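Local coordinates for type II restriction enzyme MunI (Mycoplasma, PDB 1D02), which recognises the double-stranded DNA sequence 5'-CAATTG-3' as a homodimer and cuts each strand after the first C, at residues F96-R101 with K132-I137; R121-F126 with T167-H172. The protein carries 1 engineered substitution. All coordinates share one frame; numbering follows the deposited sequence.

Contact 1. Residues F96-R101 with K132-I137. With nucleotides of chain A.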
ATOM      1  N   PHE D  96      13.008  -0.010   9.682  1.00  7.69           N
ATOM      2  CA  PHE D  96      11.781   0.624  10.160  1.00  8.38           C
ATOM      3  C   PHE D  96      10.650  -0.385  10.142  1.00  8.00           C
ATOM      4  O   PHE D  96      10.599  -1.247   9.265  1.00  8.59           O
ATOM      5  CB  PHE D  96      11.472   1.849   9.286  1.00  7.69           C
ATOM      6  CG  PHE D  96      12.452   2.961   9.478  1.00  7.69           C
ATOM      7  CD1 PHE D  96      13.492   3.168   8.568  1.00  8.49           C
ATOM      8  CD2 PHE D  96      12.384   3.758  10.612  1.00  7.69           C
ATOM      9  CE1 PHE D  96      14.455   4.166   8.808  1.00  7.69           C
ATOM     10  CE2 PHE D  96      13.325   4.749  10.854  1.00  7.94           C
ATOM     11  CZ  PHE D  96      14.364   4.954   9.951  1.00  7.69           C
ATOM     12  N   GLY D  97       9.754  -0.305  11.124  1.00  7.69           N
ATOM     13  CA  GLY D  97       8.703  -1.297  11.163  1.00  8.06           C
ATOM     14  C   GLY D  97       7.291  -0.822  11.386  1.00  7.88           C
ATOM     15  O   GLY D  97       7.062   0.315  11.790  1.00  8.28           O
ATOM     16  N   GLU D  98       6.342  -1.713  11.117  1.00  7.69           N
ATOM     17  CA  GLU D  98       4.929  -1.414  11.321  1.00  8.38           C
ATOM     18  C   GLU D  98       4.314  -2.602  12.043  1.00  8.38           C
ATOM     19  O   GLU D  98       4.849  -3.715  12.012  1.00  7.69           O
ATOM     20  CB  GLU D  98       4.195  -1.213   9.986  1.00 10.17           C
ATOM     21  CG  GLU D  98       4.640  -0.019   9.154  1.00 13.59           C
ATOM     22  CD  GLU D  98       4.633   1.303   9.921  1.00 17.61           C
ATOM     23  OE1 GLU D  98       3.873   1.444  10.916  1.00 20.29           O
ATOM     24  OE2 GLU D  98       5.399   2.219   9.535  1.00 16.65           O
ATOM     25  N   ILE D  99       3.169  -2.367  12.677  1.00  8.57           N
ATOM     26  CA  ILE D  99       2.465  -3.414  13.391  1.00  9.23           C
ATOM     27  C   ILE D  99       1.016  -3.280  12.939  1.00  9.98           C
ATOM     28  O   ILE D  99       0.390  -2.234  13.162  1.00 12.30           O
ATOM     29  CB  ILE D  99       2.558  -3.216  14.922  1.00  8.35           C
ATOM     30  CG1 ILE D  99       4.029  -3.369  15.384  1.00  8.66           C
ATOM     31  CG2 ILE D  99       1.687  -4.248  15.633  1.00  9.03           C
ATOM     32  CD1 ILE D  99       4.221  -3.186  16.860  1.00 10.62           C
ATOM     33  N   LYS D 100       0.487  -4.320  12.307  1.00  8.74           N
ATOM     34  CA  LYS D 100      -0.888  -4.275  11.825  1.00  9.05           C
ATOM     35  C   LYS D 100      -1.697  -5.332  12.555  1.00  9.27           C
ATOM     36  O   LYS D 100      -1.485  -6.525  12.365  1.00  7.87           O
ATOM     37  CB  LYS D 100      -0.905  -4.503  10.304  1.00 11.34           C
ATOM     38  CG  LYS D 100      -0.474  -3.254   9.525  1.00 13.94           C
ATOM     39  CD  LYS D 100      -1.527  -2.147   9.701  1.00 16.27           C
ATOM     40  CE  LYS D 100      -1.010  -0.749   9.358  1.00 22.23           C
ATOM     41  NZ  LYS D 100       0.012  -0.275  10.333  1.00 21.45           N
ATOM     42  N   ARG D 101      -2.596  -4.893  13.430  1.00  9.32           N
ATOM     43  CA  ARG D 101      -3.431  -5.825  14.200  1.00 10.35           C
ATOM     44  C   ARG D 101      -4.795  -5.836  13.554  1.00  9.30           C
ATOM     45  O   ARG D 101      -5.328  -4.775  13.231  1.00  7.69           O
ATOM     46  CB  ARG D 101      -3.592  -5.339  15.647  1.00 14.62           C
ATOM     47  CG  ARG D 101      -2.286  -4.936  16.309  1.00 21.34           C
ATOM     48  CD  ARG D 101      -2.465  -4.463  17.768  1.00 28.22           C
ATOM     49  NE  ARG D 101      -1.231  -3.865  18.304  1.00 32.94           N
ATOM     50  CZ  ARG D 101      -0.811  -2.625  18.033  1.00 35.93           C
ATOM     51  NH1 ARG D 101      -1.527  -1.833  17.238  1.00 36.05           N
ATOM     52  NH2 ARG D 101       0.337  -2.176  18.541  1.00 36.73           N
ATOM     53  N   LYS D 132      12.399   4.783  -1.396  1.00  7.96           N
ATOM     54  CA  LYS D 132      13.624   5.592  -1.530  1.00  8.19           C
ATOM     55  C   LYS D 132      13.961   6.304  -0.226  1.00  7.91           C
ATOM     56  O   LYS D 132      15.129   6.328   0.194  1.00  8.84           O
ATOM     57  CB  LYS D 132      13.486   6.637  -2.646  1.00 10.20           C
ATOM     58  CG  LYS D 132      13.662   6.052  -4.044  1.00 13.65           C
ATOM     59  CD  LYS D 132      13.452   7.121  -5.120  1.00 16.94           C
ATOM     60  CE  LYS D 132      13.611   6.524  -6.518  1.00 20.88           C
ATOM     61  NZ  LYS D 132      13.522   7.599  -7.550  1.00 23.16           N
ATOM     62  N   ALA D 133      12.957   6.881   0.433  1.00  7.69           N
ATOM     63  CA  ALA D 133      13.217   7.567   1.697  1.00  7.69           C
ATOM     64  C   ALA D 133      13.755   6.596   2.771  1.00  7.69           C
ATOM     65  O   ALA D 133      14.718   6.904   3.503  1.00  7.69           O
ATOM     66  CB  ALA D 133      11.934   8.240   2.192  1.00  8.11           C
ATOM     67  N   TYR D 134      13.130   5.422   2.866  1.00  7.69           N
ATOM     68  CA  TYR D 134      13.537   4.424   3.854  1.00  7.69           C
ATOM     69  C   TYR D 134      14.956   3.922   3.593  1.00  8.64           C
ATOM     70  O   TYR D 134      15.766   3.797   4.523  1.00  7.69           O
ATOM     71  CB  TYR D 134      12.580   3.226   3.842  1.00  7.69           C
ATOM     72  CG  TYR D 134      11.344   3.395   4.723  1.00  7.69           C
ATOM     73  CD1 TYR D 134      10.607   4.576   4.725  1.00  7.69           C
ATOM     74  CD2 TYR D 134      10.930   2.357   5.556  1.00  7.69           C
ATOM     75  CE1 TYR D 134       9.476   4.717   5.555  1.00  7.80           C
ATOM     76  CE2 TYR D 134       9.809   2.487   6.372  1.00  7.69           C
ATOM     77  CZ  TYR D 134       9.095   3.669   6.369  1.00  7.69           C
ATOM     78  OH  TYR D 134       8.028   3.806   7.232  1.00  7.69           O
ATOM     79  N   ARG D 135      15.256   3.638   2.332  1.00  7.69           N
ATOM     80  CA  ARG D 135      16.603   3.154   2.009  1.00  7.69           C
ATOM     81  C   ARG D 135      17.668   4.228   2.260  1.00  8.19           C
ATOM     82  O   ARG D 135      18.773   3.916   2.732  1.00  8.96           O
ATOM     83  CB  ARG D 135      16.663   2.660   0.562  1.00  7.69           C
ATOM     84  CG  ARG D 135      15.892   1.349   0.315  1.00  8.29           C
ATOM     85  CD  ARG D 135      16.324   0.761  -1.022  1.00  7.96           C
ATOM     86  NE  ARG D 135      15.597  -0.443  -1.434  1.00  7.69           N
ATOM     87  CZ  ARG D 135      15.860  -1.685  -1.031  1.00  7.69           C
ATOM     88  NH1 ARG D 135      16.849  -1.942  -0.156  1.00  7.69           N
ATOM     89  NH2 ARG D 135      15.194  -2.694  -1.586  1.00  8.29           N
ATOM     90  N   THR D 136      17.348   5.492   1.978  1.00  7.69           N
ATOM     91  CA  THR D 136      18.297   6.585   2.208  1.00  7.81           C
ATOM     92  C   THR D 136      18.569   6.782   3.690  1.00  8.58           C
ATOM     93  O   THR D 136      19.720   6.890   4.129  1.00  7.69           O
ATOM     94  CB  THR D 136      17.761   7.936   1.657  1.00  8.50           C
ATOM     95  OG1 THR D 136      17.678   7.860   0.238  1.00  7.69           O
ATOM     96  CG2 THR D 136      18.674   9.113   2.085  1.00  7.69           C
ATOM     97  N   ILE D 137      17.498   6.798   4.477  1.00  7.86           N
ATOM     98  CA  ILE D 137      17.650   7.045   5.898  1.00  8.22           C
ATOM     99  C   ILE D 137      18.220   5.852   6.652  1.00  9.43           C
ATOM    100  O   ILE D 137      19.191   5.993   7.390  1.00  8.27           O
ATOM    101  CB  ILE D 137      16.292   7.479   6.500  1.00  8.19           C
ATOM    102  CG1 ILE D 137      15.895   8.822   5.890  1.00  9.10           C
ATOM    103  CG2 ILE D 137      16.401   7.622   8.050  1.00  8.60           C
ATOM    104  CD1 ILE D 137      14.466   9.268   6.192  1.00 10.00           C
TER
ATOM    105  P    DA A   5      -5.343  -1.158  16.484  1.00 15.01           P
ATOM    106  OP1  DA A   5      -5.957  -1.301  17.824  1.00 13.59           O
ATOM    107  OP2  DA A   5      -4.122  -1.908  16.156  1.00 11.96           O
ATOM    108  O5'  DA A   5      -6.366  -1.498  15.297  1.00 13.11           O
ATOM    109  C5'  DA A   5      -7.748  -1.575  15.519  1.00 13.28           C
ATOM    110  C4'  DA A   5      -8.501  -1.675  14.210  1.00 10.81           C
ATOM    111  O4'  DA A   5      -8.348  -0.456  13.454  1.00  9.00           O
ATOM    112  C3'  DA A   5      -8.216  -2.828  13.233  1.00  9.26           C
ATOM    113  O3'  DA A   5      -9.458  -3.451  12.899  1.00  9.19           O
ATOM    114  C2'  DA A   5      -7.767  -2.108  11.964  1.00  8.01           C
ATOM    115  C1'  DA A   5      -8.524  -0.794  12.101  1.00  7.99           C
ATOM    116  N9   DA A   5      -8.070   0.334  11.289  1.00  7.92           N
ATOM    117  C8   DA A   5      -6.789   0.632  10.892  1.00  7.78           C
ATOM    118  N7   DA A   5      -6.704   1.718  10.169  1.00  7.69           N
ATOM    119  C5   DA A   5      -8.008   2.166  10.073  1.00  7.69           C
ATOM    120  C6   DA A   5      -8.588   3.283   9.421  1.00  7.69           C
ATOM    121  N6   DA A   5      -7.888   4.183   8.720  1.00  7.69           N
ATOM    122  N1   DA A   5      -9.929   3.438   9.510  1.00  7.69           N
ATOM    123  C2   DA A   5     -10.625   2.531  10.203  1.00  7.80           C
ATOM    124  N3   DA A   5     -10.194   1.448  10.856  1.00  7.69           N
ATOM    125  C4   DA A   5      -8.864   1.324  10.755  1.00  8.13           C
ATOM    126  P    DA A   4      -0.992   2.360  12.882  1.00  8.01           P
ATOM    127  OP1  DA A   4      -0.106   1.352  13.516  1.00  8.35           O
ATOM    128  OP2  DA A   4      -1.311   2.261  11.432  1.00  7.69           O
ATOM    129  O5'  DA A   4      -2.363   2.358  13.691  1.00  7.69           O
ATOM    130  C5'  DA A   4      -2.381   2.565  15.096  1.00  8.76           C
ATOM    131  C4'  DA A   4      -3.764   2.285  15.638  1.00  8.19           C
ATOM    132  O4'  DA A   4      -4.705   3.281  15.178  1.00  8.36           O
ATOM    133  C3'  DA A   4      -4.349   0.940  15.232  1.00  8.06           C
ATOM    134  O3'  DA A   4      -5.082   0.425  16.349  1.00  9.84           O
ATOM    135  C2'  DA A   4      -5.250   1.287  14.050  1.00  9.60           C
ATOM    136  C1'  DA A   4      -5.740   2.685  14.402  1.00  8.88           C
ATOM    137  N9   DA A   4      -5.998   3.590  13.275  1.00  8.62           N
ATOM    138  C8   DA A   4      -5.128   3.955  12.274  1.00  8.09           C
ATOM    139  N7   DA A   4      -5.602   4.880  11.473  1.00  7.69           N
ATOM    140  C5   DA A   4      -6.878   5.124  11.960  1.00  9.42           C
ATOM    141  C6   DA A   4      -7.879   6.041  11.573  1.00  7.78           C
ATOM    142  N6   DA A   4      -7.743   6.903  10.565  1.00  7.69           N
ATOM    143  N1   DA A   4      -9.030   6.052  12.286  1.00 10.09           N
ATOM    144  C2   DA A   4      -9.157   5.197  13.308  1.00  7.69           C
ATOM    145  N3   DA A   4      -8.291   4.297  13.771  1.00  9.57           N
ATOM    146  C4   DA A   4      -7.151   4.317  13.049  1.00  7.81           C
TER
HETATM  147  O   HOH W   1       7.669   1.559   8.779  1.00 10.44           O
HETATM  148  O   HOH W   2       5.379   4.608   8.382  1.00 15.94           O
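Phe96 and Tyr134 form an edge-to-face aromatic pair that packs helix 128-138 against strand 93-101, the central strand of the mixed sheet. The edge of the Phe96 ring is turned to the Tyr134 face, with centroids 5.3 Å apart and planes at 63°. The tightest touch comes from the root of the phenylalanine, whose CB lies 3.4 Å from Tyr134 CE2. One helical turn on, the CG2 branch of Ile137 rests 3.9 Å from Phe96 CZ, and His48 adds a second edge-to-face partner to the Phe96 ring.

Beyond the rings the contact turns polar. Glu98 OE2 and Tyr134 OH are 3.8 Å apart, and two waters bridge them; water 2 donates to Glu98 OE2 at 2.7 Å and lies 3.0 Å from Tyr134 OH. A bend at chi2 (-53°) swings the carboxylate toward the helix.

Farther along the strand, Lys100 NZ donates to OP2 of DA4 (chain A) at 3.1 Å, and Arg101 NH1 to OP2 of DA5 (chain A) at 2.8 Å. Given the protein's PD-(D/E)XK clan, Glu98-Ile99-Lys100 probably corresponds to the E-X-K part of the signature. Water thus couples carboxylate to phenol, while the two cations would probably draw DNA phosphates toward Glu98.

Contact 2. Residues R121-F126 with T167-H172; sequences RSCKLF and TFWYDH. With nucleotides of chain A.
Ser122 OG is gripped twice: it donates to His119 O, and it accepts from water 3 at 2.7 Å. The same water lies 2.8 Å from Tyr170 OH, so a single bridging molecule links the 3-10 segment 121-126 to the last turn of helix 160-170 and serves two buried hydroxyls at once.

The rest of the interface is aromatic. Phe126 drives its CZ corner at the face of Tyr170, the tip standing 3.4 Å above that ring and displaced toward its rim; the planes meet at 71°, a T-shaped pair. Phe126 CZ is about equally close to Tyr170 CE2 and CZ, 3.5 Å from each. A chi1 of -70°, with CG opposite the carbonyl carbon, carries the Phe126 ring to this spot. Alongside, the sulfur of Cys123 sits over the six-membered ring of Trp169, 3.9 Å from its centroid and 30° off the normal, leaning to the CE3-CZ3 bond. Phe148 of strand 148-153 also meets both Phe126 and Tyr170, which ties the pair to the sheet.

On the N-terminal side of residues 121-126, Arg121 reaches the DNA. Its NH1 donates to N7 of DA5 (chain A) and to OP2 of DA4 (chain A), both at 3.0 Å, while NH2 gives that phosphate oxygen a second bond. Glu120 of the second subunit pairs with Arg121 NE. One guanidinium therefore reads a purine edge and clasps the backbone together; the ring pair and the sulfur contact pack the same short segment against helix 160-170, an arrangement consistent with holding the arginine's backbone in place.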
ATOM      1  N   ARG D 121      -3.397  -0.582   4.301  1.00  7.69           N
ATOM      2  CA  ARG D 121      -2.702   0.697   4.499  1.00  7.69           C
ATOM      3  C   ARG D 121      -1.182   0.509   4.635  1.00  7.69           C
ATOM      4  O   ARG D 121      -0.404   1.400   4.279  1.00  7.69           O
ATOM      5  CB  ARG D 121      -3.216   1.405   5.771  1.00  7.69           C
ATOM      6  CG  ARG D 121      -4.726   1.814   5.744  1.00  7.69           C
ATOM      7  CD  ARG D 121      -5.142   2.405   7.094  1.00 11.08           C
ATOM      8  NE  ARG D 121      -4.012   3.161   7.525  1.00 12.32           N
ATOM      9  CZ  ARG D 121      -3.367   3.037   8.682  1.00  9.51           C
ATOM     10  NH1 ARG D 121      -3.746   2.221   9.649  1.00  9.54           N
ATOM     11  NH2 ARG D 121      -2.178   3.598   8.772  1.00  8.75           N
ATOM     12  N   SER D 122      -0.779  -0.645   5.164  1.00  7.69           N
ATOM     13  CA  SER D 122       0.633  -0.931   5.367  1.00  7.69           C
ATOM     14  C   SER D 122       1.368  -0.952   4.053  1.00  7.69           C
ATOM     15  O   SER D 122       2.584  -0.735   4.019  1.00  7.69           O
ATOM     16  CB  SER D 122       0.833  -2.268   6.099  1.00  7.69           C
ATOM     17  OG  SER D 122       0.311  -3.355   5.365  1.00  7.69           O
ATOM     18  N   CYS D 123       0.637  -1.162   2.963  1.00  7.69           N
ATOM     19  CA  CYS D 123       1.288  -1.230   1.652  1.00  7.69           C
ATOM     20  C   CYS D 123       1.844   0.108   1.171  1.00  8.19           C
ATOM     21  O   CYS D 123       2.496   0.155   0.127  1.00  7.69           O
ATOM     22  CB  CYS D 123       0.347  -1.818   0.593  1.00  7.69           C
ATOM     23  SG  CYS D 123      -0.052  -3.560   0.892  1.00  8.10           S
ATOM     24  N   LYS D 124       1.589   1.189   1.908  1.00  7.69           N
ATOM     25  CA  LYS D 124       2.163   2.476   1.523  1.00  7.69           C
ATOM     26  C   LYS D 124       3.692   2.359   1.493  1.00  7.69           C
ATOM     27  O   LYS D 124       4.366   3.116   0.787  1.00  7.69           O
ATOM     28  CB  LYS D 124       1.785   3.564   2.518  1.00  7.69           C
ATOM     29  CG  LYS D 124       2.323   3.353   3.937  1.00  7.69           C
ATOM     30  CD  LYS D 124       1.702   4.343   4.935  1.00  7.85           C
ATOM     31  CE  LYS D 124       2.058   5.805   4.632  1.00  8.18           C
ATOM     32  NZ  LYS D 124       1.610   6.768   5.740  1.00  7.69           N
ATOM     33  N   LEU D 125       4.227   1.401   2.238  1.00  7.69           N
ATOM     34  CA  LEU D 125       5.679   1.241   2.306  1.00  7.69           C
ATOM     35  C   LEU D 125       6.253   0.731   0.992  1.00  7.69           C
ATOM     36  O   LEU D 125       7.459   0.796   0.793  1.00  7.69           O
ATOM     37  CB  LEU D 125       6.057   0.298   3.448  1.00  8.86           C
ATOM     38  CG  LEU D 125       5.611   0.781   4.830  1.00 12.07           C
ATOM     39  CD1 LEU D 125       5.989  -0.246   5.885  1.00 14.06           C
ATOM     40  CD2 LEU D 125       6.241   2.140   5.127  1.00 13.94           C
ATOM     41  N   PHE D 126       5.395   0.220   0.113  1.00  7.69           N
ATOM     42  CA  PHE D 126       5.855  -0.260  -1.194  1.00  7.69           C
ATOM     43  C   PHE D 126       5.899   0.855  -2.252  1.00  7.69           C
ATOM     44  O   PHE D 126       6.367   0.619  -3.382  1.00  7.69           O
ATOM     45  CB  PHE D 126       4.953  -1.386  -1.721  1.00  7.82           C
ATOM     46  CG  PHE D 126       5.072  -2.683  -0.961  1.00  7.69           C
ATOM     47  CD1 PHE D 126       4.212  -2.984   0.084  1.00  7.69           C
ATOM     48  CD2 PHE D 126       6.002  -3.643  -1.346  1.00  7.69           C
ATOM     49  CE1 PHE D 126       4.273  -4.235   0.730  1.00  7.85           C
ATOM     50  CE2 PHE D 126       6.060  -4.869  -0.708  1.00  7.69           C
ATOM     51  CZ  PHE D 126       5.191  -5.164   0.326  1.00  7.69           C
ATOM     52  N   THR D 167       0.744 -13.217   1.592  1.00  8.31           N
ATOM     53  CA  THR D 167       1.851 -14.010   1.029  1.00  7.69           C
ATOM     54  C   THR D 167       2.004 -13.623  -0.435  1.00  7.78           C
ATOM     55  O   THR D 167       3.122 -13.412  -0.933  1.00  7.69           O
ATOM     56  CB  THR D 167       1.553 -15.511   1.099  1.00  7.82           C
ATOM     57  OG1 THR D 167       1.506 -15.927   2.469  1.00  8.57           O
ATOM     58  CG2 THR D 167       2.639 -16.301   0.361  1.00  7.95           C
ATOM     59  N   PHE D 168       0.865 -13.512  -1.118  1.00  7.69           N
ATOM     60  CA  PHE D 168       0.840 -13.159  -2.531  1.00  8.09           C
ATOM     61  C   PHE D 168       1.394 -11.760  -2.744  1.00  7.72           C
ATOM     62  O   PHE D 168       2.222 -11.536  -3.626  1.00  7.90           O
ATOM     63  CB  PHE D 168      -0.594 -13.227  -3.061  1.00  8.19           C
ATOM     64  CG  PHE D 168      -0.706 -12.999  -4.542  1.00  9.79           C
ATOM     65  CD1 PHE D 168      -0.684 -14.077  -5.421  1.00 12.46           C
ATOM     66  CD2 PHE D 168      -0.871 -11.712  -5.048  1.00 11.46           C
ATOM     67  CE1 PHE D 168      -0.833 -13.885  -6.796  1.00 12.90           C
ATOM     68  CE2 PHE D 168      -1.018 -11.506  -6.430  1.00 12.00           C
ATOM     69  CZ  PHE D 168      -0.999 -12.594  -7.302  1.00 12.38           C
ATOM     70  N   TRP D 169       0.939 -10.802  -1.936  1.00  7.69           N
ATOM     71  CA  TRP D 169       1.415  -9.433  -2.094  1.00  7.69           C
ATOM     72  C   TRP D 169       2.935  -9.324  -2.050  1.00  7.69           C
ATOM     73  O   TRP D 169       3.540  -8.653  -2.880  1.00  7.69           O
ATOM     74  CB  TRP D 169       0.914  -8.539  -0.951  1.00  7.69           C
ATOM     75  CG  TRP D 169      -0.532  -8.170  -0.910  1.00  7.69           C
ATOM     76  CD1 TRP D 169      -1.507  -8.409  -1.852  1.00  7.69           C
ATOM     77  CD2 TRP D 169      -1.172  -7.486   0.172  1.00  7.69           C
ATOM     78  NE1 TRP D 169      -2.723  -7.913  -1.406  1.00  7.69           N
ATOM     79  CE2 TRP D 169      -2.543  -7.345  -0.169  1.00  7.69           C
ATOM     80  CE3 TRP D 169      -0.716  -6.979   1.406  1.00  7.69           C
ATOM     81  CZ2 TRP D 169      -3.462  -6.720   0.680  1.00  7.71           C
ATOM     82  CZ3 TRP D 169      -1.632  -6.353   2.260  1.00  7.69           C
ATOM     83  CH2 TRP D 169      -2.995  -6.235   1.882  1.00  9.03           C
ATOM     84  N   TYR D 170       3.545  -9.953  -1.044  1.00  7.69           N
ATOM     85  CA  TYR D 170       4.985  -9.842  -0.838  1.00  7.79           C
ATOM     86  C   TYR D 170       5.868 -10.572  -1.855  1.00  7.69           C
ATOM     87  O   TYR D 170       7.047 -10.264  -1.960  1.00  7.88           O
ATOM     88  CB  TYR D 170       5.346 -10.227   0.614  1.00  7.69           C
ATOM     89  CG  TYR D 170       5.060  -9.100   1.630  1.00  7.69           C
ATOM     90  CD1 TYR D 170       3.752  -8.764   1.979  1.00  7.69           C
ATOM     91  CD2 TYR D 170       6.106  -8.332   2.159  1.00  7.69           C
ATOM     92  CE1 TYR D 170       3.493  -7.672   2.832  1.00  7.87           C
ATOM     93  CE2 TYR D 170       5.868  -7.257   3.007  1.00  8.05           C
ATOM     94  CZ  TYR D 170       4.556  -6.932   3.337  1.00  7.69           C
ATOM     95  OH  TYR D 170       4.328  -5.867   4.181  1.00  7.69           O
ATOM     96  N   ASP D 171       5.299 -11.531  -2.578  1.00  8.36           N
ATOM     97  CA  ASP D 171       6.015 -12.194  -3.657  1.00 10.36           C
ATOM     98  C   ASP D 171       7.401 -12.691  -3.226  1.00 10.20           C
ATOM     99  O   ASP D 171       7.493 -13.472  -2.288  1.00  9.03           O
ATOM    100  CB  ASP D 171       6.105 -11.191  -4.818  1.00 11.99           C
ATOM    101  CG  ASP D 171       6.350 -11.848  -6.151  1.00 14.70           C
ATOM    102  OD1 ASP D 171       5.578 -12.747  -6.540  1.00 16.68           O
ATOM    103  OD2 ASP D 171       7.311 -11.445  -6.820  1.00 16.76           O
ATOM    104  N   HIS D 172       8.482 -12.244  -3.863  1.00 10.83           N
ATOM    105  CA  HIS D 172       9.786 -12.757  -3.452  1.00 13.67           C
ATOM    106  C   HIS D 172      10.455 -12.018  -2.287  1.00 12.95           C
ATOM    107  O   HIS D 172      11.669 -12.142  -2.087  1.00 13.50           O
ATOM    108  CB  HIS D 172      10.749 -12.842  -4.654  1.00 19.05           C
ATOM    109  CG  HIS D 172      11.084 -11.517  -5.266  1.00 25.83           C
ATOM    110  ND1 HIS D 172      10.247 -10.872  -6.154  1.00 30.24           N
ATOM    111  CD2 HIS D 172      12.168 -10.717  -5.119  1.00 29.23           C
ATOM    112  CE1 HIS D 172      10.804  -9.733  -6.531  1.00 30.62           C
ATOM    113  NE2 HIS D 172      11.969  -9.616  -5.920  1.00 31.08           N
TER
ATOM    114  P    DA A   5      -5.343  -1.158  16.484  1.00 15.01           P
ATOM    115  OP1  DA A   5      -5.957  -1.301  17.824  1.00 13.59           O
ATOM    116  OP2  DA A   5      -4.122  -1.908  16.156  1.00 11.96           O
ATOM    117  O5'  DA A   5      -6.366  -1.498  15.297  1.00 13.11           O
ATOM    118  C5'  DA A   5      -7.748  -1.575  15.519  1.00 13.28           C
ATOM    119  C4'  DA A   5      -8.501  -1.675  14.210  1.00 10.81           C
ATOM    120  O4'  DA A   5      -8.348  -0.456  13.454  1.00  9.00           O
ATOM    121  C3'  DA A   5      -8.216  -2.828  13.233  1.00  9.26           C
ATOM    122  O3'  DA A   5      -9.458  -3.451  12.899  1.00  9.19           O
ATOM    123  C2'  DA A   5      -7.767  -2.108  11.964  1.00  8.01           C
ATOM    124  C1'  DA A   5      -8.524  -0.794  12.101  1.00  7.99           C
ATOM    125  N9   DA A   5      -8.070   0.334  11.289  1.00  7.92           N
ATOM    126  C8   DA A   5      -6.789   0.632  10.892  1.00  7.78           C
ATOM    127  N7   DA A   5      -6.704   1.718  10.169  1.00  7.69           N
ATOM    128  C5   DA A   5      -8.008   2.166  10.073  1.00  7.69           C
ATOM    129  C6   DA A   5      -8.588   3.283   9.421  1.00  7.69           C
ATOM    130  N6   DA A   5      -7.888   4.183   8.720  1.00  7.69           N
ATOM    131  N1   DA A   5      -9.929   3.438   9.510  1.00  7.69           N
ATOM    132  C2   DA A   5     -10.625   2.531  10.203  1.00  7.80           C
ATOM    133  N3   DA A   5     -10.194   1.448  10.856  1.00  7.69           N
ATOM    134  C4   DA A   5      -8.864   1.324  10.755  1.00  8.13           C
ATOM    135  P    DA A   4      -0.992   2.360  12.882  1.00  8.01           P
ATOM    136  OP1  DA A   4      -0.106   1.352  13.516  1.00  8.35           O
ATOM    137  OP2  DA A   4      -1.311   2.261  11.432  1.00  7.69           O
ATOM    138  O5'  DA A   4      -2.363   2.358  13.691  1.00  7.69           O
ATOM    139  C5'  DA A   4      -2.381   2.565  15.096  1.00  8.76           C
ATOM    140  C4'  DA A   4      -3.764   2.285  15.638  1.00  8.19           C
ATOM    141  O4'  DA A   4      -4.705   3.281  15.178  1.00  8.36           O
ATOM    142  C3'  DA A   4      -4.349   0.940  15.232  1.00  8.06           C
ATOM    143  O3'  DA A   4      -5.082   0.425  16.349  1.00  9.84           O
ATOM    144  C2'  DA A   4      -5.250   1.287  14.050  1.00  9.60           C
ATOM    145  C1'  DA A   4      -5.740   2.685  14.402  1.00  8.88           C
ATOM    146  N9   DA A   4      -5.998   3.590  13.275  1.00  8.62           N
ATOM    147  C8   DA A   4      -5.128   3.955  12.274  1.00  8.09           C
ATOM    148  N7   DA A   4      -5.602   4.880  11.473  1.00  7.69           N
ATOM    149  C5   DA A   4      -6.878   5.124  11.960  1.00  9.42           C
ATOM    150  C6   DA A   4      -7.879   6.041  11.573  1.00  7.78           C
ATOM    151  N6   DA A   4      -7.743   6.903  10.565  1.00  7.69           N
ATOM    152  N1   DA A   4      -9.030   6.052  12.286  1.00 10.09           N
ATOM    153  C2   DA A   4      -9.157   5.197  13.308  1.00  7.69           C
ATOM    154  N3   DA A   4      -8.291   4.297  13.771  1.00  9.57           N
ATOM    155  C4   DA A   4      -7.151   4.317  13.049  1.00  7.81           C
TER
HETATM  156  O   HOH W   3       1.669  -5.012   3.710  1.00  7.69           O

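From the N terminus the segments come in the order 96-101, 121-126, 132-137, 167-172, so the two contacts cross. Contact 1 closes a loop of 30 residues between the central strand and helix 128-138; contact 2 closes one of 40 between the 3-10 segment inside that loop and the end of helix 160-170. Leu125 joins them, packing on Glu98 and on Tyr134, and Lys100 and Arg121 converge on the same phosphate oxygen of DA4 (chain A). That phosphate lies 5' of the AA step; if these adenines belong to CAATTG, it is probably the one cut at the C-A junction. The dimer adds a further tie: Lys132 forms a salt bridge with Asp171 of the second subunit.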